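Local coordinates for protein charybdin (Charybdis maritima, PDB 2B7U) that belongs to the ribosome-inactivating proteins, toxins that act against ribosomes and share a mixed alpha/beta fold, at residues R33-T37 with R75-V79; L62-V68 with L138-S143; L19-T25 with F178-E183. The contacts are given in a common frame with arbitrary orientation. Where two conformers were deposited one is given. Numbering follows the deposited sequence.

Contact 1: R33-T37 with R75-V79; sequences RSLAT and RDDLV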
loop_
_atom_site.group_PDB
_atom_site.type_symbol
_atom_site.label_atom_id
_atom_site.label_comp_id
_atom_site.label_asym_id
_atom_site.label_seq_id
_atom_site.Cartn_x
_atom_site.Cartn_y
_atom_site.Cartn_z
ATOM N N ARG A 33 -3.422 7.371 10.317
ATOM C CA ARG A 33 -3.570 7.460 11.748
ATOM C C ARG A 33 -3.947 6.104 12.360
ATOM O O ARG A 33 -3.443 5.755 13.416
ATOM C CB ARG A 33 -4.626 8.508 12.078
ATOM C CG ARG A 33 -4.842 8.719 13.519
ATOM C CD ARG A 33 -6.069 9.589 13.674
ATOM N NE ARG A 33 -5.828 10.821 14.417
ATOM C CZ ARG A 33 -6.521 11.222 15.478
ATOM N NH1 ARG A 33 -6.212 12.373 16.052
ATOM N NH2 ARG A 33 -7.516 10.493 15.977
ATOM N N SER A 34 -4.831 5.359 11.694
ATOM C CA SER A 34 -5.298 4.055 12.175
ATOM C C SER A 34 -4.168 3.050 12.188
ATOM O O SER A 34 -4.129 2.163 13.030
ATOM C CB SER A 34 -6.421 3.499 11.310
ATOM O OG SER A 34 -7.612 4.268 11.467
ATOM N N LEU A 35 -3.248 3.204 11.251
ATOM C CA LEU A 35 -2.132 2.267 11.116
ATOM C C LEU A 35 -0.988 2.531 12.077
ATOM O O LEU A 35 -0.145 1.649 12.329
ATOM C CB LEU A 35 -1.595 2.306 9.685
ATOM C CG LEU A 35 -2.496 1.775 8.573
ATOM C CD1 LEU A 35 -2.075 2.250 7.173
ATOM C CD2 LEU A 35 -2.572 0.241 8.611
ATOM N N ALA A 36 -0.895 3.762 12.563
ATOM C CA ALA A 36 0.250 4.192 13.351
ATOM C C ALA A 36 0.434 3.417 14.639
ATOM O O ALA A 36 -0.552 3.088 15.321
ATOM C CB ALA A 36 0.110 5.644 13.706
ATOM N N THR A 37 1.683 3.171 14.992
ATOM C CA THR A 37 2.017 2.769 16.372
ATOM C C THR A 37 2.635 3.896 17.154
ATOM O O THR A 37 2.321 4.081 18.312
ATOM C CB THR A 37 2.977 1.559 16.437
ATOM O OG1 THR A 37 4.317 1.972 16.074
ATOM C CG2 THR A 37 2.472 0.482 15.606
ATOM N N ARG A 75 -0.473 -5.077 8.102
ATOM C CA ARG A 75 -0.428 -3.814 8.821
ATOM C C ARG A 75 0.991 -3.319 8.984
ATOM O O ARG A 75 1.195 -2.124 9.205
ATOM C CB ARG A 75 -1.119 -3.918 10.178
ATOM C CG ARG A 75 -1.306 -2.567 10.783
ATOM C CD ARG A 75 -1.971 -2.576 12.132
ATOM N NE ARG A 75 -1.791 -1.285 12.791
ATOM C CZ ARG A 75 -2.354 -0.972 13.949
ATOM N NH1 ARG A 75 -2.131 0.222 14.494
ATOM N NH2 ARG A 75 -3.162 -1.841 14.551
ATOM N N ASP A 76 1.960 -4.215 8.878
ATOM C CA ASP A 76 3.352 -3.829 9.078
ATOM C C ASP A 76 4.053 -3.380 7.801
ATOM O O ASP A 76 4.933 -2.543 7.844
ATOM C CB ASP A 76 4.137 -4.929 9.820
ATOM C CG ASP A 76 4.070 -6.277 9.135
ATOM O OD1 ASP A 76 3.256 -6.465 8.195
ATOM O OD2 ASP A 76 4.811 -7.169 9.586
ATOM N N ASP A 77 3.684 -3.919 6.650
ATOM C CA ASP A 77 4.319 -3.493 5.405
ATOM C C ASP A 77 3.371 -3.008 4.312
ATOM O O ASP A 77 3.836 -2.647 3.240
ATOM C CB ASP A 77 5.281 -4.578 4.900
ATOM C CG ASP A 77 4.587 -5.830 4.468
ATOM O OD1 ASP A 77 5.281 -6.812 4.090
ATOM O OD2 ASP A 77 3.346 -5.867 4.486
ATOM N N LEU A 78 2.073 -2.949 4.605
ATOM C CA LEU A 78 1.040 -2.484 3.694
ATOM C C LEU A 78 0.939 -3.280 2.388
ATOM O O LEU A 78 0.422 -2.795 1.384
ATOM C CB LEU A 78 1.192 -0.975 3.422
ATOM C CG LEU A 78 1.057 -0.113 4.670
ATOM C CD1 LEU A 78 1.113 1.387 4.305
ATOM C CD2 LEU A 78 -0.177 -0.424 5.466
ATOM N N VAL A 79 1.351 -4.537 2.438
ATOM C CA VAL A 79 1.267 -5.415 1.297
ATOM C C VAL A 79 -0.118 -6.091 1.264
ATOM O O VAL A 79 -0.620 -6.607 2.261
ATOM C CB VAL A 79 2.384 -6.465 1.332
ATOM C CG1 VAL A 79 2.205 -7.512 0.268
ATOM C CG2 VAL A 79 3.748 -5.799 1.149
#

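Contact 2: L62-V68 with L138-S143; sequences LTFRGQV and LQDAVS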
loop_
_atom_site.group_PDB
_atom_site.type_symbol
_atom_site.label_atom_id
_atom_site.label_comp_id
_atom_site.label_asym_id
_atom_site.label_seq_id
_atom_site.Cartn_x
_atom_site.Cartn_y
_atom_site.Cartn_z
ATOM N N LEU A 62 -14.545 -1.864 0.244
ATOM C CA LEU A 62 -14.833 -0.893 -0.803
ATOM C C LEU A 62 -16.173 -1.234 -1.415
ATOM O O LEU A 62 -16.394 -2.368 -1.787
ATOM C CB LEU A 62 -13.766 -0.938 -1.886
ATOM C CG LEU A 62 -12.333 -0.653 -1.444
ATOM C CD1 LEU A 62 -11.378 -0.828 -2.629
ATOM C CD2 LEU A 62 -12.196 0.703 -0.839
ATOM N N THR A 63 -17.033 -0.233 -1.532
ATOM C CA THR A 63 -18.387 -0.462 -2.014
ATOM C C THR A 63 -18.701 0.513 -3.136
ATOM O O THR A 63 -18.299 1.682 -3.105
ATOM C CB THR A 63 -19.383 -0.289 -0.877
ATOM O OG1 THR A 63 -19.195 -1.324 0.105
ATOM C CG2 THR A 63 -20.761 -0.362 -1.391
ATOM N N PHE A 64 -19.439 0.032 -4.137
ATOM C CA PHE A 64 -19.915 0.879 -5.211
ATOM C C PHE A 64 -21.253 0.370 -5.718
ATOM O O PHE A 64 -21.310 -0.707 -6.307
ATOM C CB PHE A 64 -18.934 0.883 -6.378
ATOM C CG PHE A 64 -19.398 1.713 -7.540
ATOM C CD1 PHE A 64 -19.668 3.053 -7.370
ATOM C CD2 PHE A 64 -19.569 1.155 -8.785
ATOM C CE1 PHE A 64 -20.112 3.820 -8.431
ATOM C CE2 PHE A 64 -20.020 1.929 -9.856
ATOM C CZ PHE A 64 -20.277 3.245 -9.678
ATOM N N ARG A 65 -22.306 1.146 -5.502
ATOM C CA ARG A 65 -23.652 0.828 -6.011
ATOM C C ARG A 65 -24.059 -0.627 -5.721
ATOM O O ARG A 65 -24.510 -1.350 -6.607
ATOM C CB ARG A 65 -23.759 1.134 -7.512
ATOM C CG ARG A 65 -23.615 2.609 -7.818
ATOM C CD ARG A 65 -23.865 2.941 -9.282
ATOM N NE ARG A 65 -23.829 4.390 -9.464
ATOM C CZ ARG A 65 -23.474 5.020 -10.585
ATOM N NH1 ARG A 65 -23.494 6.358 -10.616
ATOM N NH2 ARG A 65 -23.104 4.347 -11.671
ATOM N N GLY A 66 -23.875 -1.052 -4.475
ATOM C CA GLY A 66 -24.298 -2.381 -4.026
ATOM C C GLY A 66 -23.294 -3.512 -4.247
ATOM O O GLY A 66 -23.554 -4.660 -3.849
ATOM N N GLN A 67 -22.190 -3.206 -4.931
ATOM C CA GLN A 67 -21.113 -4.123 -5.215
ATOM C C GLN A 67 -20.045 -3.907 -4.171
ATOM O O GLN A 67 -19.756 -2.764 -3.828
ATOM C CB GLN A 67 -20.548 -3.810 -6.584
ATOM C CG GLN A 67 -21.595 -3.891 -7.684
ATOM C CD GLN A 67 -21.074 -3.345 -8.996
ATOM O OE1 GLN A 67 -21.089 -2.126 -9.222
ATOM N NE2 GLN A 67 -20.653 -4.232 -9.886
ATOM N N VAL A 68 -19.466 -4.985 -3.672
ATOM C CA VAL A 68 -18.537 -4.854 -2.546
ATOM C C VAL A 68 -17.401 -5.852 -2.660
ATOM O O VAL A 68 -17.558 -6.982 -3.122
ATOM C CB VAL A 68 -19.245 -5.099 -1.167
ATOM C CG1 VAL A 68 -20.506 -4.312 -1.066
ATOM C CG2 VAL A 68 -19.545 -6.553 -0.939
ATOM N N LEU A 138 -11.411 2.897 -10.178
ATOM C CA LEU A 138 -11.665 2.304 -8.877
ATOM C C LEU A 138 -13.046 1.656 -8.840
ATOM O O LEU A 138 -13.214 0.594 -8.284
ATOM C CB LEU A 138 -11.496 3.352 -7.790
ATOM C CG LEU A 138 -11.485 2.869 -6.354
ATOM C CD1 LEU A 138 -10.478 1.732 -6.139
ATOM C CD2 LEU A 138 -11.230 4.076 -5.456
ATOM N N GLN A 139 -14.032 2.285 -9.466
ATOM C CA GLN A 139 -15.349 1.713 -9.553
ATOM C C GLN A 139 -15.302 0.374 -10.287
ATOM O O GLN A 139 -15.872 -0.632 -9.836
ATOM C CB GLN A 139 -16.284 2.689 -10.265
ATOM C CG GLN A 139 -16.660 3.905 -9.426
ATOM C CD GLN A 139 -17.437 4.983 -10.200
ATOM O OE1 GLN A 139 -17.760 6.032 -9.644
ATOM N NE2 GLN A 139 -17.727 4.729 -11.466
ATOM N N ASP A 140 -14.594 0.355 -11.405
ATOM C CA ASP A 140 -14.446 -0.872 -12.179
ATOM C C ASP A 140 -13.716 -1.961 -11.393
ATOM O O ASP A 140 -14.038 -3.146 -11.477
ATOM C CB ASP A 140 -13.703 -0.581 -13.485
ATOM C CG ASP A 140 -14.432 0.401 -14.370
ATOM O OD1 ASP A 140 -15.683 0.515 -14.255
ATOM O OD2 ASP A 140 -13.747 1.073 -15.180
ATOM N N ALA A 141 -12.710 -1.563 -10.629
ATOM C CA ALA A 141 -11.974 -2.516 -9.822
ATOM C C ALA A 141 -12.842 -3.186 -8.789
ATOM O O ALA A 141 -12.752 -4.397 -8.608
ATOM C CB ALA A 141 -10.814 -1.834 -9.131
ATOM N N VAL A 142 -13.673 -2.433 -8.081
ATOM C CA VAL A 142 -14.532 -3.137 -7.103
ATOM C C VAL A 142 -15.561 -4.039 -7.799
ATOM O O VAL A 142 -15.811 -5.150 -7.346
ATOM C CB VAL A 142 -15.078 -2.299 -5.868
ATOM C CG1 VAL A 142 -14.429 -0.906 -5.704
ATOM C CG2 VAL A 142 -16.549 -2.354 -5.719
ATOM N N SER A 143 -16.099 -3.604 -8.938
ATOM C CA SER A 143 -17.030 -4.449 -9.691
ATOM C C SER A 143 -16.401 -5.773 -10.091
ATOM O O SER A 143 -17.001 -6.836 -9.952
ATOM C CB SER A 143 -17.517 -3.717 -10.937
ATOM O OG SER A 143 -18.202 -2.546 -10.579
#

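Contact 3: L19-T25 with F178-E183; sequences LTGQTYT and FAFNLE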
loop_
_atom_site.group_PDB
_atom_site.type_symbol
_atom_site.label_atom_id
_atom_site.label_comp_id
_atom_site.label_asym_id
_atom_site.label_seq_id
_atom_site.Cartn_x
_atom_site.Cartn_y
_atom_site.Cartn_z
ATOM N N LEU A 19 -17.355 9.694 -4.122
ATOM C CA LEU A 19 -15.965 9.976 -3.768
ATOM C C LEU A 19 -15.481 11.262 -4.449
ATOM O O LEU A 19 -15.668 11.436 -5.654
ATOM C CB LEU A 19 -15.070 8.802 -4.210
ATOM C CG LEU A 19 -14.057 8.155 -3.262
ATOM C CD1 LEU A 19 -12.905 7.569 -4.075
ATOM C CD2 LEU A 19 -13.563 9.058 -2.207
ATOM N N THR A 20 -14.855 12.150 -3.679
ATOM C CA THR A 20 -14.228 13.345 -4.234
ATOM C C THR A 20 -12.759 13.374 -3.830
ATOM O O THR A 20 -12.335 12.587 -2.977
ATOM C CB THR A 20 -14.889 14.634 -3.728
ATOM O OG1 THR A 20 -14.631 14.811 -2.328
ATOM C CG2 THR A 20 -16.379 14.590 -3.968
ATOM N N GLY A 21 -12.001 14.290 -4.430
ATOM C CA GLY A 21 -10.590 14.496 -4.067
ATOM C C GLY A 21 -10.437 14.700 -2.577
ATOM O O GLY A 21 -9.563 14.096 -1.937
ATOM N N GLN A 22 -11.315 15.525 -2.013
ATOM C CA GLN A 22 -11.264 15.847 -0.597
ATOM C C GLN A 22 -11.605 14.656 0.289
ATOM O O GLN A 22 -10.896 14.380 1.265
ATOM C CB GLN A 22 -12.199 17.022 -0.280
ATOM C CG GLN A 22 -11.609 18.401 -0.536
ATOM C CD GLN A 22 -10.805 18.501 -1.814
ATOM O OE1 GLN A 22 -11.333 18.281 -2.901
ATOM N NE2 GLN A 22 -9.524 18.870 -1.693
ATOM N N THR A 23 -12.659 13.913 -0.045
ATOM C CA THR A 23 -13.035 12.784 0.825
ATOM C C THR A 23 -12.072 11.582 0.697
ATOM O O THR A 23 -11.883 10.830 1.646
ATOM C CB THR A 23 -14.483 12.361 0.630
ATOM O OG1 THR A 23 -14.693 11.949 -0.724
ATOM C CG2 THR A 23 -15.399 13.522 0.981
ATOM N N TYR A 24 -11.477 11.418 -0.473
ATOM C CA TYR A 24 -10.407 10.433 -0.661
ATOM C C TYR A 24 -9.211 10.840 0.206
ATOM O O TYR A 24 -8.672 10.001 0.925
ATOM C CB TYR A 24 -10.014 10.402 -2.125
ATOM C CG TYR A 24 -8.746 9.638 -2.424
ATOM C CD1 TYR A 24 -8.742 8.238 -2.455
ATOM C CD2 TYR A 24 -7.582 10.298 -2.732
ATOM C CE1 TYR A 24 -7.585 7.529 -2.744
ATOM C CE2 TYR A 24 -6.415 9.590 -3.037
ATOM C CZ TYR A 24 -6.434 8.224 -3.068
ATOM O OH TYR A 24 -5.249 7.606 -3.366
ATOM N N THR A 25 -8.793 12.101 0.142
ATOM C CA THR A 25 -7.678 12.559 0.961
ATOM C C THR A 25 -7.945 12.335 2.451
ATOM O O THR A 25 -7.061 11.884 3.200
ATOM C CB THR A 25 -7.384 14.021 0.658
ATOM O OG1 THR A 25 -6.940 14.127 -0.706
ATOM C CG2 THR A 25 -6.311 14.550 1.601
ATOM N N PHE A 178 -3.389 11.310 -6.962
ATOM C CA PHE A 178 -4.635 10.601 -7.206
ATOM C C PHE A 178 -5.835 11.443 -6.790
ATOM O O PHE A 178 -6.890 11.363 -7.427
ATOM C CB PHE A 178 -4.645 9.233 -6.520
ATOM C CG PHE A 178 -3.693 8.237 -7.120
ATOM C CD1 PHE A 178 -3.437 8.197 -8.485
ATOM C CD2 PHE A 178 -3.071 7.288 -6.308
ATOM C CE1 PHE A 178 -2.559 7.250 -9.032
ATOM C CE2 PHE A 178 -2.231 6.342 -6.864
ATOM C CZ PHE A 178 -1.973 6.319 -8.215
ATOM N N ALA A 179 -5.674 12.284 -5.773
ATOM C CA ALA A 179 -6.759 13.137 -5.283
ATOM C C ALA A 179 -7.101 14.211 -6.306
ATOM O O ALA A 179 -8.286 14.475 -6.592
ATOM C CB ALA A 179 -6.374 13.780 -3.945
ATOM N N PHE A 180 -6.067 14.794 -6.890
ATOM C CA PHE A 180 -6.220 15.976 -7.746
ATOM C C PHE A 180 -6.856 15.581 -9.081
ATOM O O PHE A 180 -7.475 16.417 -9.737
ATOM C CB PHE A 180 -4.858 16.655 -7.977
ATOM C CG PHE A 180 -4.194 17.205 -6.714
ATOM C CD1 PHE A 180 -4.857 17.257 -5.482
ATOM C CD2 PHE A 180 -2.907 17.726 -6.778
ATOM C CE1 PHE A 180 -4.239 17.787 -4.366
ATOM C CE2 PHE A 180 -2.289 18.268 -5.647
ATOM C CZ PHE A 180 -2.954 18.289 -4.448
ATOM N N ASN A 181 -6.711 14.312 -9.461
ATOM C CA ASN A 181 -7.112 13.799 -10.776
ATOM C C ASN A 181 -8.309 12.840 -10.697
ATOM O O ASN A 181 -8.755 12.285 -11.706
ATOM C CB ASN A 181 -5.919 13.098 -11.426
ATOM C CG ASN A 181 -4.856 14.075 -11.919
ATOM O OD1 ASN A 181 -5.083 14.812 -12.884
ATOM N ND2 ASN A 181 -3.699 14.082 -11.270
ATOM N N LEU A 182 -8.862 12.694 -9.498
ATOM C CA LEU A 182 -9.799 11.625 -9.193
ATOM C C LEU A 182 -11.086 11.663 -10.010
ATOM O O LEU A 182 -11.514 10.650 -10.551
ATOM C CB LEU A 182 -10.132 11.662 -7.704
ATOM C CG LEU A 182 -10.911 10.493 -7.132
ATOM C CD1 LEU A 182 -10.070 9.227 -7.078
ATOM C CD2 LEU A 182 -11.403 10.883 -5.768
ATOM N N GLU A 183 -11.681 12.840 -10.115
ATOM C CA GLU A 183 -12.981 12.967 -10.780
ATOM C C GLU A 183 -12.862 13.210 -12.283
ATOM O O GLU A 183 -13.875 13.454 -12.955
ATOM C CB GLU A 183 -13.792 14.067 -10.103
ATOM C CG GLU A 183 -14.101 13.769 -8.638
ATOM C CD GLU A 183 -15.255 14.599 -8.110
ATOM O OE1 GLU A 183 -16.426 14.228 -8.366
ATOM O OE2 GLU A 183 -14.990 15.625 -7.445
#

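Contact 1: R33-T37 with R75-V79
Arg75 reaches across in a fully extended conformation and brings its guanidinium up to the C-terminal end of helix 21-35, where Ala36 is the first to leave helical phi/psi and the last carbonyls can meet an outside donor. Two weak hydrogen bonds converge on Leu35 O, from Arg75 NE at 3.4 Å and from Arg75 NH1 at 3.3 Å. Ser34 O lies over one face of the guanidinium, 3.1 Å from Arg75 NH1 but at a poor angle for bonding, whereas Leu35 O is near its plane. Leu35 packs twice: CD2 on Arg75 CG (3.8 Å) and CD1 on Leu78 CD2 (3.7 Å). Leu78 sits at positive phi, just before Val79, whose N bonds to Asp77 OD2 (3.2 Å) in an Asx turn within the loop. The contact thus joins the helix end to the connection between strands 67-74 and 80-84; Phe58 of strand 56-64 and Thr169 of helix 151-170 each touch both Leu35 and Leu78, and Phe10 of strand 7-15 adjoins Leu35.

Contact 2: L62-V68 with L138-S143
Phe64 lays one face of its ring over the side chain of Gln139, whose CG stands 3.6 Å from the ring centroid and 11° off the normal, a CH-pi contact. Ser143 OG lies at the ring's edge, 4.3 Å from Phe64 CD2. One helical turn spans the two residues, so both approach the same ring. Between them Val142 points straight at the hairpin: its CG2 is 4.1 Å from Phe64 CB and 3.7 Å from Gln67 O, while its CG1 packs at 3.9 Å against Leu62 CB. The hairpin closes through a type I' turn from Phe64 to Gln67, with Phe64 N to Gln67 O at 2.8 Å and Gln67 N to Phe64 O at 3.0 Å. Gly66 takes backbone angles at which a CB would jam against the preceding carbonyl. Strand 62-64 and helix 138-143 run nearly perpendicular (102°), their axes 8.2 Å apart. This part of helix 135-147 packs across the turn end of the hairpin formed by strands 56-64 and 67-74, while Val161 and Phe165 of helix 151-170 pack on Leu62.

Contact 3: L19-T25 with F178-E183
At the start of helix 21-35, Thr20 and Thr23 both adopt the p rotamer and bond reciprocally: Thr23 N to Thr20 OG1 at 3.1 Å, and Thr20 N to Thr23 OG1 at 3.0 Å. Beside this cap the two backbones come very close, with Gly21 CA 3.4 Å from Ala179 O; a CB on Gly21 would clash with that carbonyl. Thr25, in the m rotamer, turns its hydroxyl back to Gly21 O (OG1 to O 2.9 Å), and the same OG1 lies 3.3 Å from Ala179 CB. Tyr24 is t and brings its ring against Ala179 and Phe178 of helix 172-180: Ala179 CB meets the ring edge, 3.9 Å from Tyr24 CD2, and Phe178 CB is 3.6 Å from Tyr24 OH, which hydrogen-bonds to Met164 O of helix 151-170. Phe178, with chi1 at m, starts toward helix 21-35, but its ring leads away and meets Tyr133. Leu182 is t,p, which places CD2 at 3.4 Å from Thr20 O, 3.9 Å from Tyr24 CB and 4.0 Å from Leu19 CD1. Leu19 also packs on Leu138 of helix 135-147. Farther out, Glu183 OE2 approaches Thr20 CB at 3.8 Å. What results is a capping box at the N-terminus of helix 21-35, with the first turn packed through apolar side chains on the end of helix 172-180 and the residues that follow.

How the contacts relate
Contacts 3 and 1 use the N- and C-terminal ends of helix 21-35, their centres about 22 Å apart. Contact 2 is about 16 Å from contact 3, centre to centre, and touches it, Leu138 CD2 lying 4.1 Å from Leu19 CD1; contacts 1 and 2, about 24 Å apart between centres, do not touch. Along the chain, contact 3 closes a long loop within which both others are nested, while the segments of contacts 1 and 2 alternate. Contacts 1 and 2 lie at opposite ends of strand 67-74 in the mixed sheet. Contact 2 joins this sheet to helix 135-147, contact 1 joins the loop after the strand to helix 21-35, and contact 3 packs helix on helix.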